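Local structure of probable phenazine-specific methyltransferase (Pseudomonas aeruginosa, 2IP2) at residues 193-198 against 220-225; 178-183 against 207-212; 31-36 against 49-54. The protein transfers a methyl group from S-adenosyl-L-methionine to phenazine-1-carboxylate, giving 5-methylphenazine-1-carboxylate on the pathway to the virulence pigment pyocyanine, and forms a homodimer. All coordinates share one frame; numbering follows the deposited sequence.

How the interactions relate
Interactions 1 and 2 are neighbouring parts of the methyltransferase domain, their centres about 11 Å apart, and their segments alternate along the chain: helix 180-188 leads into strand 193-198, which leads into helix 204-209. They meet directly through Met196, whose CE lies 3.3 Å from Leu210 CD1. Both lie near the predicted S-adenosyl-L-methionine site: interaction 1 contains Asp198, and in interaction 2 the side chain of Glu180 lies about 7 Å from that of Arg241. Interaction 3 belongs to the dimerisation domain, away from these sites; its centre is about 44 Å from that of interaction 1 and about 34 Å from that of interaction 2.

Interaction 1: 193-198 against 220-225; sequences RGVMLD and SLVGGD
Two parallel strands are joined here by a ladder of five backbone hydrogen bonds. Ser220 N donates to Gly194 O, Met196 N to Ser220 O, and Val222 N to Met196 O, this last the shortest at 2.8 Å between its N and O. Asp198 N then reaches Val222 O almost along the C=O axis, with a C=O...N angle of 174°. The ladder runs one rung past the end of strand 219-223, where Gly224 N sits 2.9 Å from Asp198 O. CA-H...O contacts fill in between, among them Leu221 CA on Met196 O at 3.3 Å.

Apolar contacts lie on both faces. On one, Val222 fits between Val195 and Leu197, crossing each obliquely. Its CG1 presses on Val195 CG1 at 3.3 Å, closer than usual carbon contact, while its CG2 meets Leu197 CD1 at 3.5 Å. Val222 is strained as well, CG1 nearly eclipsing the backbone N (chi1 3°). On the other face Met196 CB rests 4.1 Å from Leu221 CD2, and CG, anti to the backbone N, carries the methionine on to helix 204-209.

Asp198, on the Met196 face, ends its strand where class I methyltransferases commonly hold the cofactor ribose, consistent with its predicted S-adenosyl-L-methionine binding. Gly177 N, in the glycine-rich loop, grips its OD2.

Strand 219-223 is the outermost strand on this side of the sheet within the chain, and strand 170-174 flanks 193-198 on its other side. Helix 204-209, part of the Rossmann-like beta-alpha-beta crossover, covers Met196 and Leu221; loop residues Pro231 and Met226 meet Val195 and Leu197 on the opposite face.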
ATOM      1  N   ARG A 193      18.840 -19.732 -32.610  1.00 36.92           N
ATOM      2  CA  ARG A 193      17.688 -20.277 -33.326  1.00 37.11           C
ATOM      3  C   ARG A 193      16.830 -21.018 -32.314  1.00 36.83           C
ATOM      4  O   ARG A 193      17.362 -21.624 -31.386  1.00 35.50           O
ATOM      5  CB  ARG A 193      18.114 -21.264 -34.427  0.50 37.18           C
ATOM      6  CG  ARG A 193      19.064 -20.694 -35.520  0.50 38.60           C
ATOM      7  CD  ARG A 193      18.926 -21.406 -36.912  0.50 38.75           C
ATOM      8  NE  ARG A 193      18.596 -22.839 -36.836  0.50 39.87           N
ATOM      9  CZ  ARG A 193      17.485 -23.391 -37.338  0.50 37.69           C
ATOM     10  NH1 ARG A 193      16.581 -22.652 -37.981  0.50 35.61           N
ATOM     11  NH2 ARG A 193      17.275 -24.689 -37.193  0.50 34.01           N
ATOM     12  N   GLY A 194      15.513 -20.961 -32.492  1.00 36.81           N
ATOM     13  CA  GLY A 194      14.617 -21.480 -31.485  1.00 35.66           C
ATOM     14  C   GLY A 194      13.294 -21.984 -32.011  1.00 34.58           C
ATOM     15  O   GLY A 194      12.848 -21.605 -33.095  1.00 32.69           O
ATOM     16  N   VAL A 195      12.670 -22.820 -31.192  1.00 32.83           N
ATOM     17  CA  VAL A 195      11.322 -23.308 -31.406  1.00 32.32           C
ATOM     18  C   VAL A 195      10.472 -22.949 -30.197  1.00 32.97           C
ATOM     19  O   VAL A 195      10.887 -23.156 -29.029  1.00 32.57           O
ATOM     20  CB  VAL A 195      11.309 -24.865 -31.579  1.00 32.59           C
ATOM     21  CG1 VAL A 195       9.891 -25.360 -31.744  1.00 31.42           C
ATOM     22  CG2 VAL A 195      12.142 -25.272 -32.837  1.00 32.09           C
ATOM     23  N   MET A 196       9.300 -22.402 -30.463  1.00 32.60           N
ATOM     24  CA  MET A 196       8.334 -22.222 -29.405  1.00 34.59           C
ATOM     25  C   MET A 196       7.208 -23.232 -29.554  1.00 34.37           C
ATOM     26  O   MET A 196       6.536 -23.314 -30.591  1.00 33.55           O
ATOM     27  CB  MET A 196       7.753 -20.809 -29.456  0.50 34.46           C
ATOM     28  CG  MET A 196       6.551 -20.582 -28.520  0.50 35.04           C
ATOM     29  SD  MET A 196       5.942 -18.914 -28.734  0.50 36.92           S
ATOM     30  CE  MET A 196       7.501 -18.047 -28.610  0.50 36.81           C
ATOM     31  N   LEU A 197       6.996 -23.977 -28.481  1.00 35.16           N
ATOM     32  CA  LEU A 197       5.897 -24.917 -28.366  1.00 33.98           C
ATOM     33  C   LEU A 197       4.767 -24.297 -27.543  1.00 36.24           C
ATOM     34  O   LEU A 197       4.993 -23.698 -26.503  1.00 37.56           O
ATOM     35  CB  LEU A 197       6.401 -26.165 -27.630  1.00 33.40           C
ATOM     36  CG  LEU A 197       5.426 -27.316 -27.382  1.00 28.92           C
ATOM     37  CD1 LEU A 197       5.088 -28.033 -28.728  1.00 31.26           C
ATOM     38  CD2 LEU A 197       6.078 -28.337 -26.386  1.00 32.54           C
ATOM     39  N   ASP A 198       3.547 -24.479 -27.994  1.00 39.30           N
ATOM     40  CA  ASP A 198       2.380 -24.309 -27.134  1.00 43.00           C
ATOM     41  C   ASP A 198       1.306 -25.248 -27.653  1.00 44.08           C
ATOM     42  O   ASP A 198       1.569 -26.000 -28.587  1.00 43.99           O
ATOM     43  CB  ASP A 198       1.902 -22.840 -27.090  1.00 43.48           C
ATOM     44  CG  ASP A 198       1.221 -22.487 -25.785  1.00 47.58           C
ATOM     45  OD1 ASP A 198       0.450 -23.338 -25.247  1.00 49.49           O
ATOM     46  OD2 ASP A 198       1.455 -21.349 -25.297  1.00 50.40           O
ATOM     47  N   SER A 220      10.573 -21.040 -35.267  1.00 33.88           N
ATOM     48  CA  SER A 220       9.307 -21.594 -35.732  1.00 33.31           C
ATOM     49  C   SER A 220       8.424 -21.895 -34.537  1.00 34.71           C
ATOM     50  O   SER A 220       8.932 -21.961 -33.395  1.00 33.11           O
ATOM     51  CB  SER A 220       9.563 -22.873 -36.544  1.00 34.30           C
ATOM     52  OG  SER A 220      10.284 -23.843 -35.790  1.00 34.22           O
ATOM     53  N   LEU A 221       7.124 -22.079 -34.788  1.00 34.87           N
ATOM     54  CA  LEU A 221       6.180 -22.461 -33.761  1.00 36.28           C
ATOM     55  C   LEU A 221       5.752 -23.906 -33.962  1.00 36.73           C
ATOM     56  O   LEU A 221       5.570 -24.355 -35.092  1.00 37.26           O
ATOM     57  CB  LEU A 221       4.928 -21.572 -33.768  1.00 35.62           C
ATOM     58  CG  LEU A 221       5.006 -20.049 -33.931  1.00 36.39           C
ATOM     59  CD1 LEU A 221       3.611 -19.370 -33.748  1.00 33.53           C
ATOM     60  CD2 LEU A 221       5.961 -19.479 -32.904  1.00 37.33           C
ATOM     61  N   VAL A 222       5.548 -24.639 -32.882  1.00 36.65           N
ATOM     62  CA  VAL A 222       4.859 -25.929 -33.025  1.00 37.51           C
ATOM     63  C   VAL A 222       3.676 -26.085 -32.070  1.00 36.94           C
ATOM     64  O   VAL A 222       3.731 -25.614 -30.938  1.00 35.27           O
ATOM     65  CB  VAL A 222       5.821 -27.176 -33.103  1.00 38.56           C
ATOM     66  CG1 VAL A 222       7.240 -26.826 -32.953  1.00 38.04           C
ATOM     67  CG2 VAL A 222       5.349 -28.401 -32.238  1.00 38.18           C
ATOM     68  N   GLY A 223       2.583 -26.677 -32.574  1.00 36.55           N
ATOM     69  CA  GLY A 223       1.399 -26.911 -31.749  1.00 36.80           C
ATOM     70  C   GLY A 223       1.510 -28.347 -31.263  1.00 37.39           C
ATOM     71  O   GLY A 223       1.792 -29.248 -32.054  1.00 38.44           O
ATOM     72  N   GLY A 224       1.312 -28.568 -29.977  1.00 36.63           N
ATOM     73  CA  GLY A 224       1.453 -29.904 -29.455  1.00 36.86           C
ATOM     74  C   GLY A 224       1.316 -29.865 -27.962  1.00 37.15           C
ATOM     75  O   GLY A 224       1.261 -28.782 -27.363  1.00 36.68           O
ATOM     76  N   ASP A 225       1.262 -31.041 -27.347  1.00 37.06           N
ATOM     77  CA  ASP A 225       1.110 -31.099 -25.901  1.00 36.61           C
ATOM     78  C   ASP A 225       2.456 -31.496 -25.345  1.00 36.31           C
ATOM     79  O   ASP A 225       2.978 -32.569 -25.651  1.00 35.08           O
ATOM     80  CB  ASP A 225      -0.022 -32.079 -25.507  1.00 37.34           C
ATOM     81  CG  ASP A 225       0.001 -32.481 -24.012  1.00 40.09           C
ATOM     82  OD1 ASP A 225       0.730 -31.883 -23.178  1.00 38.63           O
ATOM     83  OD2 ASP A 225      -0.737 -33.449 -23.682  1.00 43.68           O
TER

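Interaction 2: 178-183 against 207-212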
ATOM      1  N   SER A 178       2.570 -15.900 -25.466  1.00 32.41           N
ATOM      2  CA  SER A 178       2.694 -14.858 -26.486  1.00 33.70           C
ATOM      3  C   SER A 178       4.103 -14.782 -27.066  1.00 32.91           C
ATOM      4  O   SER A 178       4.315 -14.128 -28.062  1.00 34.05           O
ATOM      5  CB  SER A 178       2.299 -13.475 -25.914  1.00 32.84           C
ATOM      6  OG  SER A 178       3.216 -13.057 -24.959  1.00 34.75           O
ATOM      7  N   GLY A 179       5.065 -15.428 -26.414  1.00 32.01           N
ATOM      8  CA  GLY A 179       6.414 -15.515 -26.965  1.00 30.00           C
ATOM      9  C   GLY A 179       7.443 -14.501 -26.526  1.00 29.78           C
ATOM     10  O   GLY A 179       8.465 -14.332 -27.198  1.00 28.97           O
ATOM     11  N   GLU A 180       7.215 -13.810 -25.405  1.00 29.38           N
ATOM     12  CA  GLU A 180       8.152 -12.736 -25.031  1.00 28.30           C
ATOM     13  C   GLU A 180       9.566 -13.218 -24.730  1.00 28.27           C
ATOM     14  O   GLU A 180      10.525 -12.518 -25.027  1.00 27.01           O
ATOM     15  CB  GLU A 180       7.606 -11.912 -23.845  1.00 29.75           C
ATOM     16  CG  GLU A 180       6.350 -11.087 -24.242  1.00 28.30           C
ATOM     17  CD  GLU A 180       6.664  -9.952 -25.253  1.00 32.00           C
ATOM     18  OE1 GLU A 180       7.651  -9.216 -25.061  1.00 35.40           O
ATOM     19  OE2 GLU A 180       5.889  -9.747 -26.199  1.00 34.32           O
ATOM     20  N   LEU A 181       9.682 -14.398 -24.119  1.00 28.13           N
ATOM     21  CA  LEU A 181      11.005 -14.956 -23.791  1.00 28.95           C
ATOM     22  C   LEU A 181      11.802 -15.290 -25.048  1.00 29.90           C
ATOM     23  O   LEU A 181      12.982 -14.884 -25.208  1.00 30.01           O
ATOM     24  CB  LEU A 181      10.867 -16.191 -22.886  1.00 29.32           C
ATOM     25  CG  LEU A 181      12.131 -16.962 -22.510  1.00 29.17           C
ATOM     26  CD1 LEU A 181      13.294 -16.047 -21.998  1.00 26.45           C
ATOM     27  CD2 LEU A 181      11.802 -18.089 -21.491  1.00 28.41           C
ATOM     28  N   THR A 182      11.139 -15.972 -25.972  1.00 29.22           N
ATOM     29  CA  THR A 182      11.748 -16.263 -27.276  1.00 30.11           C
ATOM     30  C   THR A 182      12.181 -14.954 -27.965  1.00 30.74           C
ATOM     31  O   THR A 182      13.310 -14.847 -28.458  1.00 30.95           O
ATOM     32  CB  THR A 182      10.750 -17.043 -28.148  1.00 30.23           C
ATOM     33  OG1 THR A 182      10.598 -18.365 -27.589  1.00 28.69           O
ATOM     34  CG2 THR A 182      11.252 -17.178 -29.584  1.00 29.09           C
ATOM     35  N   LYS A 183      11.303 -13.951 -27.957  1.00 30.52           N
ATOM     36  CA  LYS A 183      11.643 -12.698 -28.614  1.00 31.84           C
ATOM     37  C   LYS A 183      12.827 -11.982 -27.942  1.00 30.95           C
ATOM     38  O   LYS A 183      13.719 -11.525 -28.641  1.00 32.46           O
ATOM     39  CB  LYS A 183      10.412 -11.800 -28.707  1.00 32.50           C
ATOM     40  CG  LYS A 183      10.717 -10.350 -29.009  1.00 36.14           C
ATOM     41  CD  LYS A 183       9.526  -9.527 -28.587  1.00 41.49           C
ATOM     42  CE  LYS A 183       8.343  -9.819 -29.494  1.00 42.47           C
ATOM     43  NZ  LYS A 183       8.215  -8.738 -30.535  1.00 47.32           N
ATOM     44  N   ARG A 207       1.929 -16.001 -33.146  1.00 35.78           N
ATOM     45  CA  ARG A 207       2.147 -15.945 -34.589  1.00 37.93           C
ATOM     46  C   ARG A 207       2.159 -14.471 -34.967  1.00 37.62           C
ATOM     47  O   ARG A 207       2.936 -14.042 -35.823  1.00 37.91           O
ATOM     48  CB  ARG A 207       0.996 -16.691 -35.287  1.00 36.68           C
ATOM     49  CG  ARG A 207       1.224 -17.071 -36.709  1.00 39.88           C
ATOM     50  CD  ARG A 207       0.090 -18.025 -37.197  1.00 41.55           C
ATOM     51  NE  ARG A 207       0.110 -19.347 -36.559  1.00 47.15           N
ATOM     52  CZ  ARG A 207       1.060 -20.276 -36.729  1.00 47.24           C
ATOM     53  NH1 ARG A 207       2.121 -20.043 -37.511  1.00 50.54           N
ATOM     54  NH2 ARG A 207       0.961 -21.450 -36.106  1.00 47.88           N
ATOM     55  N   ASP A 208       1.336 -13.695 -34.269  1.00 36.98           N
ATOM     56  CA  ASP A 208       1.285 -12.255 -34.443  1.00 37.37           C
ATOM     57  C   ASP A 208       2.457 -11.524 -33.767  1.00 36.60           C
ATOM     58  O   ASP A 208       3.156 -10.703 -34.406  1.00 35.70           O
ATOM     59  CB  ASP A 208      -0.039 -11.748 -33.863  1.00 38.45           C
ATOM     60  CG  ASP A 208      -0.354 -10.342 -34.280  1.00 43.46           C
ATOM     61  OD1 ASP A 208       0.086  -9.380 -33.582  1.00 46.32           O
ATOM     62  OD2 ASP A 208      -1.084 -10.204 -35.306  1.00 49.55           O
ATOM     63  N   ASN A 209       2.687 -11.843 -32.484  1.00 33.72           N
ATOM     64  CA  ASN A 209       3.698 -11.145 -31.692  1.00 32.84           C
ATOM     65  C   ASN A 209       5.105 -11.357 -32.238  1.00 31.81           C
ATOM     66  O   ASN A 209       5.972 -10.483 -32.134  1.00 32.79           O
ATOM     67  CB  ASN A 209       3.619 -11.589 -30.216  1.00 32.84           C
ATOM     68  CG  ASN A 209       4.451 -10.698 -29.290  1.00 33.93           C
ATOM     69  OD1 ASN A 209       4.570  -9.490 -29.510  1.00 33.14           O
ATOM     70  ND2 ASN A 209       5.026 -11.294 -28.227  1.00 35.13           N
ATOM     71  N   LEU A 210       5.307 -12.522 -32.838  1.00 31.11           N
ATOM     72  CA  LEU A 210       6.566 -12.955 -33.397  1.00 31.34           C
ATOM     73  C   LEU A 210       6.584 -12.917 -34.924  1.00 30.56           C
ATOM     74  O   LEU A 210       7.436 -13.576 -35.518  1.00 29.07           O
ATOM     75  CB  LEU A 210       6.855 -14.426 -32.984  1.00 31.04           C
ATOM     76  CG  LEU A 210       7.087 -14.739 -31.481  1.00 31.36           C
ATOM     77  CD1 LEU A 210       7.331 -16.194 -31.360  1.00 31.43           C
ATOM     78  CD2 LEU A 210       8.263 -13.999 -30.858  1.00 32.20           C
ATOM     79  N   SER A 211       5.689 -12.149 -35.553  1.00 31.89           N
ATOM     80  CA  SER A 211       5.613 -12.175 -37.011  1.00 32.84           C
ATOM     81  C   SER A 211       6.959 -11.942 -37.703  1.00 33.04           C
ATOM     82  O   SER A 211       7.328 -12.697 -38.617  1.00 34.10           O
ATOM     83  CB  SER A 211       4.523 -11.238 -37.558  1.00 34.05           C
ATOM     84  OG  SER A 211       4.604  -9.919 -37.050  1.00 33.86           O
ATOM     85  N   SER A 212       7.691 -10.915 -37.271  1.00 32.89           N
ATOM     86  CA  SER A 212       8.932 -10.552 -37.925  1.00 33.09           C
ATOM     87  C   SER A 212       9.902 -11.704 -37.872  1.00 32.49           C
ATOM     88  O   SER A 212      10.478 -12.087 -38.891  1.00 31.57           O
ATOM     89  CB  SER A 212       9.569  -9.317 -37.286  1.00 34.63           C
ATOM     90  OG  SER A 212       8.837  -8.170 -37.670  1.00 39.23           O
TER
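The amide nitrogen of Asn209 grips two acceptors of 178-183 at once. The shorter bond, 2.7 Å from ND2 to Glu180 OE2, meets the carboxylate from above its plane, and carboxylate and amide planes are turned only 30° apart. The second runs 2.9 Å from ND2 to Ser178 O and is nearly straight (166° at the hydrogen), although the donor stands above the carbonyl plane. Both acceptors lie close to the Asn209 amide plane, so together they fix its rotation. Asn209 gets there with CG anti to its backbone N, and Glu180 folds over at chi2 (-68°) to bring OE2 across. The other carboxylate oxygen, OE1, is held by Asn154 ND2.

Lys183 approaches Asn209 from a second direction, crossing it at about a right angle. Its chain bends near the tip to set NZ 3.3 Å from Asn209 O, a weak hydrogen bond to the last turn of helix 204-209.

On the side of the sheet, Leu210 closes the contact. Its CD2 lies 3.7 Å from Gly179 O and 3.8 Å from Lys183 CB. Gly179, at positive phi, is the N-cap of helix 180-188; the same Gly179 O that Leu210 covers accepts the first-turn bond from Lys183 N.

Ser178 and Gly179 end the glycine-rich loop after strand 170-174, a familiar cofactor-binding element of class I methyltransferases with their Rossmann-like fold. This ties the start of helix 180-188 to the junction of helices 204-209 and 211-215. Met196 and Leu221 of strands 193-198 and 219-223 pack against Leu210, while helix 154-163 backs Glu180.

Interaction 3: 31-36 against 49-54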
ATOM      1  N   LEU A  31      -3.319   9.466 -15.319  1.00 23.97           N
ATOM      2  CA  LEU A  31      -3.295  10.847 -15.841  1.00 25.06           C
ATOM      3  C   LEU A  31      -2.151  11.145 -16.837  1.00 24.51           C
ATOM      4  O   LEU A  31      -2.163  12.223 -17.478  1.00 26.52           O
ATOM      5  CB  LEU A  31      -3.227  11.836 -14.693  1.00 24.41           C
ATOM      6  CG  LEU A  31      -4.488  11.863 -13.813  1.00 25.56           C
ATOM      7  CD1 LEU A  31      -4.273  12.978 -12.831  1.00 24.34           C
ATOM      8  CD2 LEU A  31      -5.833  12.004 -14.608  1.00 29.42           C
ATOM      9  N   GLY A  32      -1.199  10.228 -16.945  1.00 23.70           N
ATOM     10  CA  GLY A  32      -0.028  10.381 -17.841  1.00 25.18           C
ATOM     11  C   GLY A  32       0.893  11.529 -17.425  1.00 24.41           C
ATOM     12  O   GLY A  32       1.587  12.111 -18.248  1.00 23.39           O
ATOM     13  N   LEU A  33       0.965  11.803 -16.128  1.00 23.04           N
ATOM     14  CA  LEU A  33       1.847  12.875 -15.596  1.00 25.00           C
ATOM     15  C   LEU A  33       3.326  12.739 -16.000  1.00 24.06           C
ATOM     16  O   LEU A  33       3.989  13.714 -16.325  1.00 24.28           O
ATOM     17  CB  LEU A  33       1.745  12.965 -14.065  1.00 23.75           C
ATOM     18  CG  LEU A  33       0.374  13.282 -13.494  1.00 25.32           C
ATOM     19  CD1 LEU A  33       0.511  13.494 -11.955  1.00 23.97           C
ATOM     20  CD2 LEU A  33      -0.273  14.497 -14.185  1.00 24.77           C
ATOM     21  N   ALA A  34       3.834  11.528 -15.974  1.00 24.68           N
ATOM     22  CA  ALA A  34       5.196  11.314 -16.378  1.00 24.32           C
ATOM     23  C   ALA A  34       5.466  11.677 -17.849  1.00 24.72           C
ATOM     24  O   ALA A  34       6.529  12.237 -18.143  1.00 26.47           O
ATOM     25  CB  ALA A  34       5.583   9.858 -16.120  1.00 25.26           C
ATOM     26  N   ASP A  35       4.544  11.331 -18.742  1.00 24.40           N
ATOM     27  CA  ASP A  35       4.591  11.725 -20.169  1.00 25.76           C
ATOM     28  C   ASP A  35       4.480  13.225 -20.351  1.00 26.32           C
ATOM     29  O   ASP A  35       5.307  13.833 -21.048  1.00 26.35           O
ATOM     30  CB  ASP A  35       3.485  11.008 -20.928  1.00 25.84           C
ATOM     31  CG  ASP A  35       3.574   9.482 -20.712  1.00 31.04           C
ATOM     32  OD1 ASP A  35       4.709   8.951 -20.884  1.00 31.84           O
ATOM     33  OD2 ASP A  35       2.557   8.856 -20.330  1.00 33.49           O
ATOM     34  N   LEU A  36       3.474  13.823 -19.708  1.00 26.12           N
ATOM     35  CA  LEU A  36       3.325  15.278 -19.731  1.00 25.56           C
ATOM     36  C   LEU A  36       4.597  15.969 -19.284  1.00 26.03           C
ATOM     37  O   LEU A  36       5.098  16.885 -19.973  1.00 25.60           O
ATOM     38  CB  LEU A  36       2.104  15.742 -18.888  1.00 24.15           C
ATOM     39  CG  LEU A  36       0.749  15.179 -19.360  1.00 24.63           C
ATOM     40  CD1 LEU A  36      -0.304  15.471 -18.389  1.00 25.37           C
ATOM     41  CD2 LEU A  36       0.308  15.803 -20.719  1.00 30.33           C
ATOM     42  N   ALA A  49      -4.295  22.025 -16.278  1.00 25.75           N
ATOM     43  CA  ALA A  49      -5.026  22.362 -17.495  1.00 25.46           C
ATOM     44  C   ALA A  49      -4.969  21.175 -18.420  1.00 25.73           C
ATOM     45  O   ALA A  49      -5.958  20.838 -19.120  1.00 27.18           O
ATOM     46  CB  ALA A  49      -4.415  23.615 -18.191  1.00 26.23           C
ATOM     47  N   ALA A  50      -3.832  20.514 -18.409  1.00 24.52           N
ATOM     48  CA  ALA A  50      -3.637  19.390 -19.320  1.00 25.48           C
ATOM     49  C   ALA A  50      -4.528  18.165 -18.983  1.00 25.75           C
ATOM     50  O   ALA A  50      -4.935  17.459 -19.885  1.00 26.53           O
ATOM     51  CB  ALA A  50      -2.189  19.005 -19.368  1.00 25.62           C
ATOM     52  N   VAL A  51      -4.842  17.961 -17.704  1.00 24.95           N
ATOM     53  CA  VAL A  51      -5.582  16.743 -17.294  1.00 26.11           C
ATOM     54  C   VAL A  51      -7.023  17.010 -16.837  1.00 27.15           C
ATOM     55  O   VAL A  51      -7.803  16.057 -16.666  1.00 28.17           O
ATOM     56  CB  VAL A  51      -4.801  15.974 -16.181  1.00 27.49           C
ATOM     57  CG1 VAL A  51      -3.415  15.574 -16.658  1.00 24.42           C
ATOM     58  CG2 VAL A  51      -4.701  16.805 -14.912  1.00 24.37           C
ATOM     59  N   GLY A  52      -7.384  18.287 -16.680  1.00 27.54           N
ATOM     60  CA  GLY A  52      -8.734  18.698 -16.212  1.00 28.86           C
ATOM     61  C   GLY A  52      -8.845  18.645 -14.681  1.00 28.05           C
ATOM     62  O   GLY A  52      -9.812  18.146 -14.131  1.00 29.48           O
ATOM     63  N   SER A  53      -7.843  19.187 -14.017  1.00 27.98           N
ATOM     64  CA  SER A  53      -7.803  19.261 -12.581  1.00 28.12           C
ATOM     65  C   SER A  53      -7.570  20.712 -12.214  1.00 28.74           C
ATOM     66  O   SER A  53      -7.825  21.598 -13.002  1.00 29.18           O
ATOM     67  CB  SER A  53      -6.668  18.363 -12.050  1.00 28.19           C
ATOM     68  OG  SER A  53      -6.689  18.304 -10.638  1.00 27.79           O
ATOM     69  N   ASP A  54      -7.148  20.962 -10.994  1.00 29.20           N
ATOM     70  CA  ASP A  54      -6.940  22.312 -10.533  1.00 30.51           C
ATOM     71  C   ASP A  54      -5.530  22.359  -9.962  1.00 29.44           C
ATOM     72  O   ASP A  54      -4.995  21.334  -9.551  1.00 27.55           O
ATOM     73  CB  ASP A  54      -8.104  22.635  -9.583  1.00 32.36           C
ATOM     74  CG  ASP A  54      -7.702  23.324  -8.365  1.00 38.11           C
ATOM     75  OD1 ASP A  54      -7.130  22.679  -7.477  1.00 46.13           O
ATOM     76  OD2 ASP A  54      -7.989  24.523  -8.282  1.00 45.90           O
TER
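The CG1 methyl of Val51 is shared by Leu31, Leu33 and Leu36. Its side chain leaves the backbone toward 31-36, and with CG1 anti to the carbonyl carbon (chi1 -59°) that methyl becomes the centre of the contact. Leu36 comes closest, crossing the valine obliquely so that its CD1 stands 3.6 Å from Val51 CG1. Leu33 crosses at about a right angle; its CB is turned aside, but the extended end of the chain brings CD2 to 4.1 Å from Val51 CG1. Leu31 adds backbone and root rather than tip, its O 3.7 Å and its CB 4.2 Å from the same Val51 CG1. The CD1 of Leu36 serves a second neighbour too, lying 4.1 Å from Ala50 CB, one residue earlier on the same helix, so a single leucine methyl spans the last two residues of helix 44-51.

All this takes place in the dimerisation domain, whose short helices and small 71-72/78-81 hairpin resemble a winged helix. Helices 44-51 and 55-67 probably correspond to its helix-turn-helix pair. Gly52, with positive phi, ends the first of them, and Asp54 caps the second, its OD1 bonded to Arg57 N. On the partner segment Gly32 closes helix 6-30 in a Schellman motif, also with positive phi, and Gly32 O accepts from Leu36 N at 2.9 Å, opening helix 33-38 at once. The sharp change of direction brings Leu31 and Leu36, on the two sides of the turn at Gly32, to the same valine.

Helix 55-67 lies behind the cluster, with Ile58 against Val51, and Leu61 and Met62 against Leu33. The second subunit packs over the edge: its Leu118 touches Val51 and Ser53, its Cys114 touches Leu31, and Ser53 OG is hydrogen-bonded to its Leu117 O.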